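Local coordinates for DUF416 domain-containing protein (Shewanella baltica, PDB 2Q9R) that is of unknown function but belongs to the DUF416 family and folds as an all-helical protein, crystallised with benzoic acid, at residues N163-L166 / E167-E171; F68-D71 / V72-R76. All blocks are in the same frame, centred on the assembly; numbering follows the deposited sequence.

Interaction 1 and interaction 2 are both local contacts along single helices, and they lie in different parts of the fold. Their centres are about 30 Å apart, and their nearest atoms about 18 Å. Interaction 1 takes in the last turns of helix 153-170. It is partly buried, with leucine and isoleucine side chains against neighbouring helices. Interaction 2 is the first two turns or so of helix 70-79 with the two residues leading into it, and it is a surface contact. Both have regular helical bonds and an apolar pair four residues apart. Interaction 1 adds a salt bridge to helix 8-14. Interaction 2 adds an asparagine cap and a sulfate ion held by backbone amides.

Interaction 1 of 2, residues N163-L166 / E167-E171; sequences NSLL and EIIEE
Leu165 and Ile169 lie side by side and point the same way, one turn apart on helix 153-170. Their CD1 methyls meet, Leu165 CD1 to Ile169 CD1 at 4.0 Å. Both side chains reach Phe23 of helix 17-42, so this stripe packs into the helical bundle. Leu166 and Glu170 meet differently, crossing at a slant. Glu170 CG sits between its backbone N and carbonyl carbon (chi1 88°). From there the chain is extended and runs back over the preceding turn, with Glu170 OE1 3.9 Å from Leu166 CG. The other carboxylate oxygen, OE2, forms a salt bridge with Arg11 of helix 8-14. Leu166 also touches Arg11, as well as Phe8. With an alanine here instead of Glu170, Arg11 would probably lose its carboxylate mate and Leu166 the chain lying across it. Beneath the side chains the backbone bonds are regular. Glu170 N donates to Leu166 O at 2.8 Å, and Glu167 N to Asn163 O at 2.9 Å. Glu167 CG packs against the same Asn163 O at 3.2 Å. A water donates to Ser164 O and, weakly, to Glu167 OE1. The chemistry is that of an amphipathic helix end. Its apolar stripe faces the bundle, while the Glu170 carboxylate ties the last turn to helix 8-14.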
loop_
_atom_site.group_PDB
_atom_site.type_symbol
_atom_site.label_atom_id
_atom_site.label_comp_id
_atom_site.label_asym_id
_atom_site.label_seq_id
_atom_site.Cartn_x
_atom_site.Cartn_y
_atom_site.Cartn_z
ATOM N N ASN A 163 -15.579 -4.091 5.614
ATOM C CA ASN A 163 -16.664 -5.039 5.367
ATOM C C ASN A 163 -16.595 -6.295 6.213
ATOM O O ASN A 163 -17.608 -6.755 6.747
ATOM C CB ASN A 163 -16.752 -5.396 3.868
ATOM C CG ASN A 163 -17.623 -4.415 3.129
ATOM O OD1 ASN A 163 -18.837 -4.579 3.090
ATOM N ND2 ASN A 163 -17.021 -3.348 2.606
ATOM N N SER A 164 -15.405 -6.863 6.281
ATOM C CA SER A 164 -15.171 -8.066 7.073
ATOM C C SER A 164 -15.428 -7.826 8.559
ATOM O O SER A 164 -15.988 -8.665 9.242
ATOM C CB SER A 164 -13.743 -8.538 6.871
ATOM O OG SER A 164 -13.617 -9.152 5.607
ATOM N N LEU A 165 -14.997 -6.681 9.048
ATOM C CA LEU A 165 -15.274 -6.277 10.418
ATOM C C LEU A 165 -16.786 -6.142 10.651
ATOM O O LEU A 165 -17.318 -6.568 11.682
ATOM C CB LEU A 165 -14.588 -4.938 10.701
ATOM C CG LEU A 165 -14.687 -4.337 12.091
ATOM C CD1 LEU A 165 -14.072 -5.283 13.172
ATOM C CD2 LEU A 165 -13.988 -2.951 12.076
ATOM N N LEU A 166 -17.491 -5.544 9.698
ATOM C CA LEU A 166 -18.932 -5.362 9.857
ATOM C C LEU A 166 -19.655 -6.710 9.887
ATOM O O LEU A 166 -20.574 -6.924 10.717
ATOM C CB LEU A 166 -19.504 -4.490 8.740
ATOM C CG LEU A 166 -21.011 -4.228 8.700
ATOM C CD1 LEU A 166 -21.494 -3.659 10.013
ATOM C CD2 LEU A 166 -21.355 -3.288 7.541
ATOM N N GLU A 167 -19.250 -7.601 8.981
ATOM C CA GLU A 167 -19.839 -8.928 8.886
ATOM C C GLU A 167 -19.704 -9.751 10.139
ATOM O O GLU A 167 -20.627 -10.454 10.490
ATOM C CB GLU A 167 -19.202 -9.725 7.746
ATOM C CG GLU A 167 -19.605 -9.251 6.380
ATOM C CD GLU A 167 -18.776 -9.904 5.293
ATOM O OE1 GLU A 167 -18.042 -10.873 5.607
ATOM O OE2 GLU A 167 -18.867 -9.452 4.132
ATOM N N ILE A 168 -18.541 -9.730 10.774
ATOM C CA ILE A 168 -18.379 -10.527 11.982
ATOM C C ILE A 168 -19.212 -9.941 13.136
ATOM O O ILE A 168 -19.848 -10.695 13.894
ATOM C CB ILE A 168 -16.894 -10.841 12.325
ATOM C CG1 ILE A 168 -16.817 -11.800 13.519
ATOM C CG2 ILE A 168 -16.044 -9.579 12.516
ATOM C CD1 ILE A 168 -15.592 -12.748 13.483
ATOM N N ILE A 169 -19.284 -8.623 13.230
ATOM C CA ILE A 169 -20.112 -8.006 14.269
ATOM C C ILE A 169 -21.585 -8.233 14.032
ATOM O O ILE A 169 -22.323 -8.550 14.969
ATOM C CB ILE A 169 -19.783 -6.492 14.414
ATOM C CG1 ILE A 169 -18.310 -6.361 14.852
ATOM C CG2 ILE A 169 -20.723 -5.774 15.382
ATOM C CD1 ILE A 169 -17.748 -4.926 14.784
ATOM N N GLU A 170 -22.023 -8.110 12.785
ATOM C CA GLU A 170 -23.427 -8.164 12.520
ATOM C C GLU A 170 -24.039 -9.559 12.615
ATOM O O GLU A 170 -25.236 -9.695 12.857
ATOM C CB GLU A 170 -23.771 -7.424 11.221
ATOM C CG GLU A 170 -23.718 -8.181 9.980
ATOM C CD GLU A 170 -23.672 -7.251 8.765
ATOM O OE1 GLU A 170 -24.399 -6.219 8.692
ATOM O OE2 GLU A 170 -22.885 -7.583 7.864
ATOM N N GLU A 171 -23.215 -10.589 12.496
ATOM C CA GLU A 171 -23.712 -11.943 12.629
ATOM C C GLU A 171 -23.907 -12.362 14.090
ATOM O O GLU A 171 -24.351 -13.467 14.377
ATOM C CB GLU A 171 -22.808 -12.916 11.866
ATOM C CG GLU A 171 -21.461 -13.214 12.506
ATOM C CD GLU A 171 -20.557 -14.064 11.601
ATOM O OE1 GLU A 171 -20.720 -14.041 10.348
ATOM O OE2 GLU A 171 -19.670 -14.744 12.161
HETATM O O HOH W 1 -16.176 -11.676 8.299
#

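Interaction 2 of 2, residues F68-D71 / V72-R76; sequences FNID and VHLQR. With SO4 (sulfate ion), chain C.
Asn69 caps the start of helix 70-79 with a bond that comes from an unusual side. Val72 N donates to Asn69 OD1 at 3.1 Å, but it lies above the plane of the side-chain carbonyl, 63° out of it. Asn69 CG is anti to its own backbone N (chi1 -164°), which sets it beside the carbonyl carbon, with OD1 facing Val72 N. Val72 has two conformers. In one of them its side chain crosses that of Asn69 at about a right angle, so this contact is less certain. The backbone oxygen of Asn69 also takes weak bonds from Val72 N and His73 N. It lies at the edge of the His73 ring, near the ring plane, 3.1 Å from His73 CD2.

A sulfate ion, probably from the crystallisation liquor, sits at this helix start. Asp71 N donates to sulfate O4 at 2.9 Å, and Ile70 N to sulfate O2 at 3.2 Å. Gln110 of helix 92-111 also bonds the sulfate, and it bonds Asp71 OD1 as well.

The aromatic pair is oblique. The Phe68 and His73 planes stand at 83°, and Phe68 CD2 is 3.9 Å from His73 CD2. Both side chains rest on Leu56 of helix 47-62. Ile70 and Leu74 lie side by side, with Ile70 CG2 3.9 Å from Leu74 CD1. Leu74 goes on to touch Leu106 of helix 92-111.

The amide groups of the helix start are thus shared out. Asn69 takes Val72 N chiefly through OD1, its backbone O adds weak bonds from Val72 N and His73 N, and the sulfate takes Ile70 N and Asp71 N. The positive end of the helix dipole probably helps to hold the anion, and may offset its closeness to the Asp71 carboxylate.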
loop_
_atom_site.group_PDB
_atom_site.type_symbol
_atom_site.label_atom_id
_atom_site.label_comp_id
_atom_site.label_asym_id
_atom_site.label_seq_id
_atom_site.Cartn_x
_atom_site.Cartn_y
_atom_site.Cartn_z
ATOM N N PHE A 68 -14.672 5.811 34.103
ATOM C CA PHE A 68 -13.459 6.623 34.115
ATOM C C PHE A 68 -13.786 8.032 33.682
ATOM O O PHE A 68 -14.863 8.282 33.157
ATOM C CB PHE A 68 -12.347 6.001 33.254
ATOM C CG PHE A 68 -12.697 5.866 31.810
ATOM C CD1 PHE A 68 -13.410 4.765 31.350
ATOM C CD2 PHE A 68 -12.309 6.835 30.891
ATOM C CE1 PHE A 68 -13.745 4.652 29.986
ATOM C CE2 PHE A 68 -12.637 6.733 29.548
ATOM C CZ PHE A 68 -13.353 5.643 29.089
ATOM N N ASN A 69 -12.847 8.944 33.907
ATOM C CA ASN A 69 -12.993 10.336 33.531
ATOM C C ASN A 69 -12.740 10.647 32.062
ATOM O O ASN A 69 -11.604 10.909 31.667
ATOM C CB ASN A 69 -12.064 11.200 34.379
ATOM C CG ASN A 69 -12.440 12.681 34.318
ATOM O OD1 ASN A 69 -12.975 13.160 33.316
ATOM N ND2 ASN A 69 -12.160 13.404 35.395
ATOM N N ILE A 70 -13.804 10.670 31.266
ATOM C CA ILE A 70 -13.683 10.898 29.842
ATOM C C ILE A 70 -13.088 12.271 29.480
ATOM O O ILE A 70 -12.211 12.374 28.627
ATOM C CB ILE A 70 -15.051 10.678 29.121
ATOM C CG1 ILE A 70 -15.476 9.211 29.230
ATOM C CG2 ILE A 70 -14.953 11.088 27.665
ATOM C CD1 ILE A 70 -16.683 8.857 28.376
ATOM N N ASP A 71 -13.565 13.323 30.139
ATOM C CA ASP A 71 -13.118 14.672 29.865
ATOM C C ASP A 71 -11.634 14.836 30.048
ATOM O O ASP A 71 -10.989 15.528 29.261
ATOM C CB ASP A 71 -13.860 15.677 30.781
ATOM C CG ASP A 71 -15.305 15.910 30.361
ATOM O OD1 ASP A 71 -15.731 15.446 29.275
ATOM O OD2 ASP A 71 -16.035 16.578 31.138
ATOM N N VAL A 72 -11.058 14.187 31.054
ATOM C CA VAL A 72 -9.619 14.344 31.253
ATOM C C VAL A 72 -8.863 13.686 30.100
ATOM O O VAL A 72 -7.907 14.253 29.603
ATOM C CB VAL A 72 -9.110 13.862 32.644
ATOM C CG1 VAL A 72 -9.074 12.352 32.727
ATOM C CG2 VAL A 72 -7.723 14.460 32.908
ATOM N N HIS A 73 -9.322 12.540 29.640
ATOM C CA HIS A 73 -8.741 11.944 28.438
ATOM C C HIS A 73 -8.937 12.768 27.176
ATOM O O HIS A 73 -8.013 12.871 26.363
ATOM C CB HIS A 73 -9.285 10.527 28.245
ATOM C CG HIS A 73 -8.764 9.587 29.271
ATOM N ND1 HIS A 73 -7.506 9.030 29.178
ATOM C CD2 HIS A 73 -9.277 9.180 30.453
ATOM C CE1 HIS A 73 -7.280 8.295 30.252
ATOM N NE2 HIS A 73 -8.336 8.369 31.041
ATOM N N LEU A 74 -10.134 13.338 27.001
ATOM C CA LEU A 74 -10.409 14.236 25.875
ATOM C C LEU A 74 -9.457 15.424 25.894
ATOM O O LEU A 74 -8.938 15.836 24.866
ATOM C CB LEU A 74 -11.867 14.734 25.887
ATOM C CG LEU A 74 -12.945 13.720 25.516
ATOM C CD1 LEU A 74 -14.352 14.344 25.696
ATOM C CD2 LEU A 74 -12.743 13.196 24.080
ATOM N N GLN A 75 -9.197 15.964 27.077
ATOM C CA GLN A 75 -8.258 17.068 27.173
ATOM C C GLN A 75 -6.833 16.652 26.852
ATOM O O GLN A 75 -6.108 17.379 26.179
ATOM C CB GLN A 75 -8.335 17.740 28.563
ATOM C CG GLN A 75 -7.494 18.987 28.647
ATOM C CD GLN A 75 -7.960 20.032 27.661
ATOM O OE1 GLN A 75 -9.106 20.467 27.720
ATOM N NE2 GLN A 75 -7.085 20.417 26.724
ATOM N N ARG A 76 -6.407 15.500 27.351
ATOM C CA ARG A 76 -5.063 14.995 27.016
ATOM C C ARG A 76 -4.933 14.674 25.539
ATOM O O ARG A 76 -3.896 14.946 24.924
ATOM C CB ARG A 76 -4.702 13.758 27.831
ATOM C CG ARG A 76 -4.428 14.059 29.293
ATOM C CD ARG A 76 -3.499 13.031 29.917
ATOM N NE ARG A 76 -3.384 13.259 31.360
ATOM C CZ ARG A 76 -4.073 12.615 32.314
ATOM N NH1 ARG A 76 -4.954 11.651 32.018
ATOM N NH2 ARG A 76 -3.867 12.934 33.591
HETATM S S SO4 C . -17.071 12.122 32.281
HETATM O O1 SO4 C . -17.260 12.681 33.624
HETATM O O2 SO4 C . -16.819 10.674 32.397
HETATM O O3 SO4 C . -18.288 12.261 31.462
HETATM O O4 SO4 C . -15.928 12.858 31.714
#